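Local coordinates for enterotoxin type A (Staphylococcus aureus, PDB 1DYQ), which acts as a superantigen, binding MHC class II and T-cell receptor molecules so as to activate the host immune system, and causes staphylococcal food poisoning, at residues Gly94-Gly99 and Cys107-Val112; Lys56-Asp61 and Asn66-Arg71. The protein carries 3 engineered substitutions. All coordinates share one frame; numbering follows the deposited sequence.

Interaction 1 of 2, residues Gly94-Gly99 and Cys107-Val112. With SO4 (sulfate ion), chain C.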
ATOM      1  N   GLY A  94      -0.718   8.153  13.024  1.00 10.32           N
ATOM      2  CA  GLY A  94      -0.531   7.806  14.425  1.00 10.86           C
ATOM      3  C   GLY A  94      -1.325   6.557  14.804  1.00 11.59           C
ATOM      4  O   GLY A  94      -0.939   5.790  15.644  1.00 13.11           O
ATOM      5  N   TYR A  95      -2.500   6.378  14.132  1.00 12.19           N
ATOM      6  CA  TYR A  95      -3.362   5.260  14.439  1.00 13.27           C
ATOM      7  C   TYR A  95      -2.769   3.929  14.024  1.00 13.68           C
ATOM      8  O   TYR A  95      -3.260   2.868  14.478  1.00 14.85           O
ATOM      9  CB  TYR A  95      -4.793   5.447  13.931  1.00 12.85           C
ATOM     10  CG  TYR A  95      -4.984   5.546  12.444  1.00 13.79           C
ATOM     11  CD1 TYR A  95      -4.851   4.400  11.646  1.00 15.24           C
ATOM     12  CD2 TYR A  95      -5.292   6.738  11.830  1.00 13.39           C
ATOM     13  CE1 TYR A  95      -5.003   4.493  10.272  1.00 16.61           C
ATOM     14  CE2 TYR A  95      -5.466   6.843  10.450  1.00 13.66           C
ATOM     15  CZ  TYR A  95      -5.303   5.686   9.693  1.00 14.90           C
ATOM     16  OH  TYR A  95      -5.454   5.764   8.330  1.00 19.61           O
ATOM     17  N   GLN A  96      -1.614   3.918  13.370  1.00 12.31           N
ATOM     18  CA  GLN A  96      -0.941   2.709  12.974  1.00 12.42           C
ATOM     19  C   GLN A  96       0.137   2.251  13.944  1.00 12.99           C
ATOM     20  O   GLN A  96       0.754   1.226  13.772  1.00 13.72           O
ATOM     21  CB  GLN A  96      -0.360   2.818  11.544  1.00 12.94           C
ATOM     22  CG  GLN A  96      -1.512   2.862  10.529  1.00 13.22           C
ATOM     23  CD  GLN A  96      -1.088   2.988   9.104  1.00 14.36           C
ATOM     24  OE1 GLN A  96      -1.882   2.577   8.197  1.00 16.73           O
ATOM     25  NE2 GLN A  96       0.060   3.539   8.788  1.00 12.38           N
ATOM     26  N   CYS A  97       0.318   3.047  15.007  1.00 13.46           N
ATOM     27  CA  CYS A  97       1.317   2.730  16.004  1.00 13.28           C
ATOM     28  C   CYS A  97       0.802   1.760  17.066  1.00 15.67           C
ATOM     29  O   CYS A  97      -0.396   1.753  17.377  1.00 17.27           O
ATOM     30  CB  CYS A  97       1.800   4.024  16.686  1.00 15.47           C
ATOM     31  SG  CYS A  97       2.528   5.242  15.547  1.00 17.15           S
ATOM     32  N   ALA A  98       1.702   0.960  17.594  1.00 14.38           N
ATOM     33  CA  ALA A  98       1.414   0.099  18.741  1.00 16.55           C
ATOM     34  C   ALA A  98       1.475   0.930  20.023  1.00 16.85           C
ATOM     35  O   ALA A  98       2.026   2.035  20.010  1.00 16.87           O
ATOM     36  CB  ALA A  98       2.398  -1.060  18.835  1.00 16.42           C
ATOM     37  N   GLY A  99       0.878   0.395  21.091  1.00 17.13           N
ATOM     38  CA  GLY A  99       0.819   1.142  22.348  1.00 16.15           C
ATOM     39  C   GLY A  99       2.200   1.539  22.843  1.00 15.24           C
ATOM     40  O   GLY A  99       3.171   0.797  22.803  1.00 15.91           O
ATOM     41  N   CYS A 107       3.243   6.225  12.357  1.00 10.62           N
ATOM     42  CA  CYS A 107       3.788   4.950  11.967  1.00 10.86           C
ATOM     43  C   CYS A 107       3.372   4.552  10.540  1.00 10.85           C
ATOM     44  O   CYS A 107       2.287   4.881  10.072  1.00 10.20           O
ATOM     45  CB  CYS A 107       3.336   3.839  12.939  1.00 11.92           C
ATOM     46  SG  CYS A 107       4.053   4.107  14.621  1.00 17.09           S
ATOM     47  N   MET A 108       4.297   3.899   9.877  1.00 12.54           N
ATOM     48  CA  MET A 108       4.036   3.319   8.533  1.00 13.80           C
ATOM     49  C   MET A 108       4.453   1.872   8.571  1.00 12.25           C
ATOM     50  O   MET A 108       5.427   1.510   9.291  1.00 11.33           O
ATOM     51  CB  MET A 108       4.853   4.110   7.541  1.00 16.28           C
ATOM     52  CG  MET A 108       5.233   3.526   6.231  1.00 21.42           C
ATOM     53  SD  MET A 108       5.861   4.878   5.166  1.00 17.73           S
ATOM     54  CE  MET A 108       7.576   4.459   5.105  1.00 15.24           C
ATOM     55  N   TYR A 109       3.792   0.987   7.843  1.00 10.02           N
ATOM     56  CA  TYR A 109       4.135  -0.398   7.743  1.00 10.38           C
ATOM     57  C   TYR A 109       4.958  -0.668   6.476  1.00  9.90           C
ATOM     58  O   TYR A 109       4.442  -0.394   5.380  1.00 11.08           O
ATOM     59  CB  TYR A 109       2.882  -1.263   7.692  1.00 12.13           C
ATOM     60  CG  TYR A 109       2.030  -1.314   8.933  1.00 11.61           C
ATOM     61  CD1 TYR A 109       2.469  -2.029  10.045  1.00 13.53           C
ATOM     62  CD2 TYR A 109       0.751  -0.780   8.929  1.00 13.65           C
ATOM     63  CE1 TYR A 109       1.642  -2.144  11.164  1.00 14.17           C
ATOM     64  CE2 TYR A 109      -0.075  -0.910  10.028  1.00 12.30           C
ATOM     65  CZ  TYR A 109       0.397  -1.570  11.137  1.00 14.95           C
ATOM     66  OH  TYR A 109      -0.465  -1.750  12.217  1.00 16.25           O
ATOM     67  N   GLY A 110       6.213  -1.025   6.633  1.00  9.62           N
ATOM     68  CA  GLY A 110       7.048  -1.207   5.412  1.00 11.35           C
ATOM     69  C   GLY A 110       7.203   0.066   4.633  1.00 10.85           C
ATOM     70  O   GLY A 110       7.339   1.178   5.174  1.00 11.36           O
ATOM     71  N   GLY A 111       7.168  -0.034   3.287  1.00 11.19           N
ATOM     72  CA  GLY A 111       7.296   1.128   2.430  1.00 11.40           C
ATOM     73  C   GLY A 111       8.728   1.486   2.064  1.00 10.82           C
ATOM     74  O   GLY A 111       8.910   2.598   1.517  1.00 12.71           O
ATOM     75  N   VAL A 112       9.709   0.674   2.421  1.00 10.26           N
ATOM     76  CA  VAL A 112      11.110   1.080   2.236  1.00 11.44           C
ATOM     77  C   VAL A 112      11.800   0.288   1.136  1.00 12.01           C
ATOM     78  O   VAL A 112      11.655  -0.922   1.040  1.00 12.92           O
ATOM     79  CB  VAL A 112      11.858   0.812   3.570  1.00 13.12           C
ATOM     80  CG1 VAL A 112      13.302   1.306   3.508  1.00 14.04           C
ATOM     81  CG2 VAL A 112      11.117   1.518   4.695  1.00 13.73           C
TER
HETATM   82  S   SO4 C 235      -3.868   9.953  14.727  1.00 12.53           S
HETATM   83  O1  SO4 C 235      -5.120  10.668  14.500  1.00 12.52           O
HETATM   84  O2  SO4 C 235      -2.646  10.812  14.733  1.00 14.55           O
HETATM   85  O3  SO4 C 235      -3.652   8.936  13.563  1.00 12.21           O
HETATM   86  O4  SO4 C 235      -3.944   9.083  15.958  1.00 14.91           O
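Cys97 and Cys107 bring the two segments together with their CA atoms 5.2 Å apart, Cys97 just past a 3-10 turn (94-96), closed by a hydrogen bond from Cys97 N to Gly94 O, and Cys107 on strand 105-114. The covalent link is the disulfide, SG of Cys97 to SG of Cys107 at 2.1 Å, with a torsion of 107° about the S-S bond. Beside it the extended side chain of Gln96 reaches over to the strand backbone and gives its NE2 to the carbonyl O of Cys107 at 2.9 Å, with an N-H...O angle of 150°. That oxygen lies almost in the amide plane of Gln96, while the donor approaches tilted from the carbonyl plane. NE2 also donates to Ala91 O, and two N-H groups are what an amide offers to two backbone oxygens. The ring of Tyr109, swung beside its own backbone N, brings its CE2 to 4.0 Å from CB of Gln96, amide and ring planes 54° apart. Its hydroxyl is hydrogen-bonded to Asn208 O. At the other end of the turn, away from the disulfide, a sulfate, probably from the crystallisation liquor, accepts a hydrogen bond from Tyr95 N to its O3 at 2.9 Å and is also hydrogen-bonded to Tyr65 OH. The bridge closes the disulfide loop characteristic of staphylococcal enterotoxins, tying the connection after strand 86-91 to strand 105-114 of the OB-fold domain. One covalent bond and one buried amide thus tie the start of this loop to the sheet, and the amide's second bond to Ala91 should help fix its rotation.

Interaction 2 of 2, residues Lys56-Asp61 and Asn66-Arg71. Engineered in segment 66-71: Arg71 (natural residue Asp).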
ATOM      1  N   LYS A  56      13.857  10.364  13.086  1.00 16.64           N
ATOM      2  CA  LYS A  56      13.649  11.484  13.981  1.00 18.38           C
ATOM      3  C   LYS A  56      13.588  12.816  13.260  1.00 19.40           C
ATOM      4  O   LYS A  56      14.347  13.025  12.301  1.00 19.24           O
ATOM      5  CB  LYS A  56      14.814  11.531  15.007  1.00 20.93           C
ATOM      6  CG  LYS A  56      14.656  10.511  16.124  1.00 24.21           C
ATOM      7  CD  LYS A  56      15.985  10.362  16.896  1.00 29.44           C
ATOM      8  CE  LYS A  56      15.709   9.758  18.269  1.00 30.89           C
ATOM      9  NZ  LYS A  56      16.917   9.129  18.857  1.00 36.54           N
ATOM     10  N   GLY A  57      12.553  13.614  13.528  1.00 18.38           N
ATOM     11  CA  GLY A  57      12.418  14.896  12.830  1.00 18.17           C
ATOM     12  C   GLY A  57      12.148  14.766  11.358  1.00 18.08           C
ATOM     13  O   GLY A  57      12.433  15.651  10.550  1.00 17.94           O
ATOM     14  N   PHE A  58      11.517  13.640  10.956  1.00 16.25           N
ATOM     15  CA  PHE A  58      11.172  13.452   9.546  1.00 16.21           C
ATOM     16  C   PHE A  58      10.218  14.514   9.047  1.00 16.54           C
ATOM     17  O   PHE A  58      10.258  14.889   7.846  1.00 17.26           O
ATOM     18  CB  PHE A  58      10.509  12.049   9.454  1.00 15.22           C
ATOM     19  CG  PHE A  58      10.108  11.707   8.036  1.00 14.55           C
ATOM     20  CD1 PHE A  58      11.046  11.186   7.169  1.00 16.49           C
ATOM     21  CD2 PHE A  58       8.826  11.953   7.588  1.00 14.60           C
ATOM     22  CE1 PHE A  58      10.713  10.888   5.857  1.00 19.09           C
ATOM     23  CE2 PHE A  58       8.488  11.661   6.265  1.00 17.79           C
ATOM     24  CZ  PHE A  58       9.439  11.145   5.408  1.00 18.04           C
ATOM     25  N   PHE A  59       9.282  14.951   9.880  1.00 16.41           N
ATOM     26  CA  PHE A  59       8.274  15.922   9.485  1.00 18.43           C
ATOM     27  C   PHE A  59       8.664  17.331   9.970  1.00 20.91           C
ATOM     28  O   PHE A  59       8.896  17.501  11.166  1.00 22.18           O
ATOM     29  CB  PHE A  59       6.921  15.568  10.096  1.00 16.47           C
ATOM     30  CG  PHE A  59       6.378  14.235   9.662  1.00 16.64           C
ATOM     31  CD1 PHE A  59       5.803  14.121   8.407  1.00 17.57           C
ATOM     32  CD2 PHE A  59       6.404  13.140  10.492  1.00 14.34           C
ATOM     33  CE1 PHE A  59       5.309  12.897   7.968  1.00 15.29           C
ATOM     34  CE2 PHE A  59       5.930  11.907  10.059  1.00 14.57           C
ATOM     35  CZ  PHE A  59       5.356  11.806   8.803  1.00 16.07           C
ATOM     36  N   THR A  60       8.665  18.280   9.055  1.00 23.85           N
ATOM     37  CA  THR A  60       8.996  19.660   9.480  1.00 25.63           C
ATOM     38  C   THR A  60       7.773  20.539   9.479  1.00 26.80           C
ATOM     39  O   THR A  60       7.796  21.639  10.066  1.00 29.72           O
ATOM     40  CB  THR A  60      10.081  20.266   8.573  1.00 26.72           C
ATOM     41  OG1 THR A  60       9.644  20.226   7.212  1.00 27.78           O
ATOM     42  CG2 THR A  60      11.385  19.499   8.716  1.00 28.34           C
ATOM     43  N   ASP A  61       6.695  20.130   8.815  1.00 23.83           N
ATOM     44  CA  ASP A  61       5.517  21.002   8.729  1.00 25.36           C
ATOM     45  C   ASP A  61       4.218  20.264   8.887  1.00 22.62           C
ATOM     46  O   ASP A  61       3.178  20.676   8.380  1.00 25.09           O
ATOM     47  N   ASN A  66       6.161  14.765  14.444  1.00 13.71           N
ATOM     48  CA  ASN A  66       7.537  15.175  14.259  1.00 16.30           C
ATOM     49  C   ASN A  66       8.373  14.019  13.715  1.00 15.97           C
ATOM     50  O   ASN A  66       9.240  14.252  12.885  1.00 16.05           O
ATOM     51  CB  ASN A  66       8.134  15.624  15.620  1.00 16.74           C
ATOM     52  CG  ASN A  66       7.542  16.942  16.067  1.00 20.31           C
ATOM     53  OD1 ASN A  66       7.344  17.857  15.283  1.00 24.67           O
ATOM     54  ND2 ASN A  66       7.216  17.021  17.361  1.00 23.91           N
ATOM     55  N   ASP A  67       8.109  12.809  14.175  1.00 14.39           N
ATOM     56  CA  ASP A  67       8.899  11.640  13.827  1.00 13.79           C
ATOM     57  C   ASP A  67       8.070  10.613  13.025  1.00 13.57           C
ATOM     58  O   ASP A  67       6.865  10.549  13.193  1.00 12.76           O
ATOM     59  CB  ASP A  67       9.369  10.935  15.111  1.00 14.65           C
ATOM     60  CG  ASP A  67      10.260  11.793  15.988  1.00 20.29           C
ATOM     61  OD1 ASP A  67      10.774  12.830  15.539  1.00 19.34           O
ATOM     62  OD2 ASP A  67      10.454  11.402  17.169  1.00 23.03           O
ATOM     63  N   LEU A  68       8.789   9.845  12.216  1.00 11.86           N
ATOM     64  CA  LEU A  68       8.166   8.732  11.481  1.00 13.37           C
ATOM     65  C   LEU A  68       8.787   7.410  11.899  1.00 11.31           C
ATOM     66  O   LEU A  68      10.028   7.235  11.819  1.00 13.13           O
ATOM     67  CB  LEU A  68       8.391   8.939   9.964  1.00 12.18           C
ATOM     68  CG  LEU A  68       7.913   7.758   9.079  1.00 12.20           C
ATOM     69  CD1 LEU A  68       6.390   7.677   9.107  1.00 13.48           C
ATOM     70  CD2 LEU A  68       8.385   7.984   7.629  1.00 13.83           C
ATOM     71  N   LEU A  69       7.996   6.480  12.376  1.00  9.85           N
ATOM     72  CA  LEU A  69       8.412   5.175  12.768  1.00 11.28           C
ATOM     73  C   LEU A  69       8.018   4.126  11.718  1.00 11.43           C
ATOM     74  O   LEU A  69       6.799   4.019  11.489  1.00 12.83           O
ATOM     75  CB  LEU A  69       7.814   4.784  14.131  1.00 12.94           C
ATOM     76  CG  LEU A  69       8.256   3.445  14.670  1.00 12.67           C
ATOM     77  CD1 LEU A  69       9.755   3.431  14.990  1.00 15.62           C
ATOM     78  CD2 LEU A  69       7.453   3.010  15.887  1.00 16.33           C
ATOM     79  N   VAL A  70       8.961   3.455  11.135  1.00 10.22           N
ATOM     80  CA  VAL A  70       8.647   2.402  10.140  1.00 10.21           C
ATOM     81  C   VAL A  70       8.661   1.078  10.833  1.00  9.92           C
ATOM     82  O   VAL A  70       9.642   0.723  11.545  1.00 11.09           O
ATOM     83  CB  VAL A  70       9.621   2.424   8.963  1.00 10.60           C
ATOM     84  CG1 VAL A  70       9.216   1.346   7.940  1.00 12.82           C
ATOM     85  CG2 VAL A  70       9.656   3.789   8.308  1.00 13.42           C
ATOM     86  N   ARG A  71       7.622   0.267  10.700  1.00  8.73           N
ATOM     87  CA  ARG A  71       7.446  -0.993  11.356  1.00  9.50           C
ATOM     88  C   ARG A  71       7.582  -2.183  10.378  1.00 10.56           C
ATOM     89  O   ARG A  71       7.048  -2.046   9.259  1.00 12.47           O
ATOM     90  CB  ARG A  71       6.061  -1.098  12.028  1.00 11.55           C
ATOM     91  CG  ARG A  71       5.759   0.033  12.999  1.00 11.60           C
ATOM     92  CD  ARG A  71       4.359  -0.111  13.652  1.00 11.78           C
ATOM     93  NE  ARG A  71       4.271  -1.351  14.389  1.00 13.48           N
ATOM     94  CZ  ARG A  71       3.181  -1.901  14.902  1.00 15.19           C
ATOM     95  NH1 ARG A  71       2.006  -1.322  14.790  1.00 13.51           N
ATOM     96  NH2 ARG A  71       3.286  -3.089  15.527  1.00 14.90           N
TER
HETATM   97  O   HOH W   1      10.024  18.099  13.601  1.00 41.71           O
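Leu68 packs against Phe58 and Phe59 at the tight end of this contact. Its CD2 methyl sits over the centre of the Phe58 ring, a CH-pi contact 3.8 Å from the centroid and only 6° off the normal, because Phe58 and Leu68 both carry CG anti to the backbone N (chi1 -179° and 174°) and run side by side. Phe59 crosses Leu68 obliquely, its CE2 3.9 Å from Leu68 CB, and turns an edge to the carbonyl O of Asp67. Broad rings and a branched leucine suit a place that Ala37 of strand 36-39 and Tyr92 also line. Both segments belong to the OB-fold domain, where residues 56-61 begin the connection from strand 52-55 to strand 67-71. Phe59 N is hydrogen-bonded to Asn66 O at 3.1 Å. Toward solvent the contact relies on polar atoms: Asp67 OD1 accepts a nearly straight bond from Gly57 N at 2.8 Å, met from above the carboxylate plane. Gly57 has a positive phi, which favours glycine at this bend. Farther out, one water donates to Phe59 O and, at 3.2 Å, to Asn66 OD1, while the exposed Lys56 sends NZ to a salt bridge with Asp46.

Overall arrangement
Interaction 2 closes before interaction 1 opens along the chain, and their centres lie about 11 Å apart on the same side of the chain's centre. They meet through neighbouring parallel strands, 67-71 and 105-114, of the five-stranded sheet in the OB-fold domain. Probable backbone hydrogen bonds run from Arg71 N to Met108 O and from Gly110 N to Arg71 O. The engineered Arg71 also hydrogen-bonds Gln96 O through NH1. Interaction 1 is largely buried, whereas interaction 2 lies at the surface, so the shared sheet connects a disulfide-closed loop to a more exposed connection. Both lie away from the zinc site of His188, His226 and Asp228.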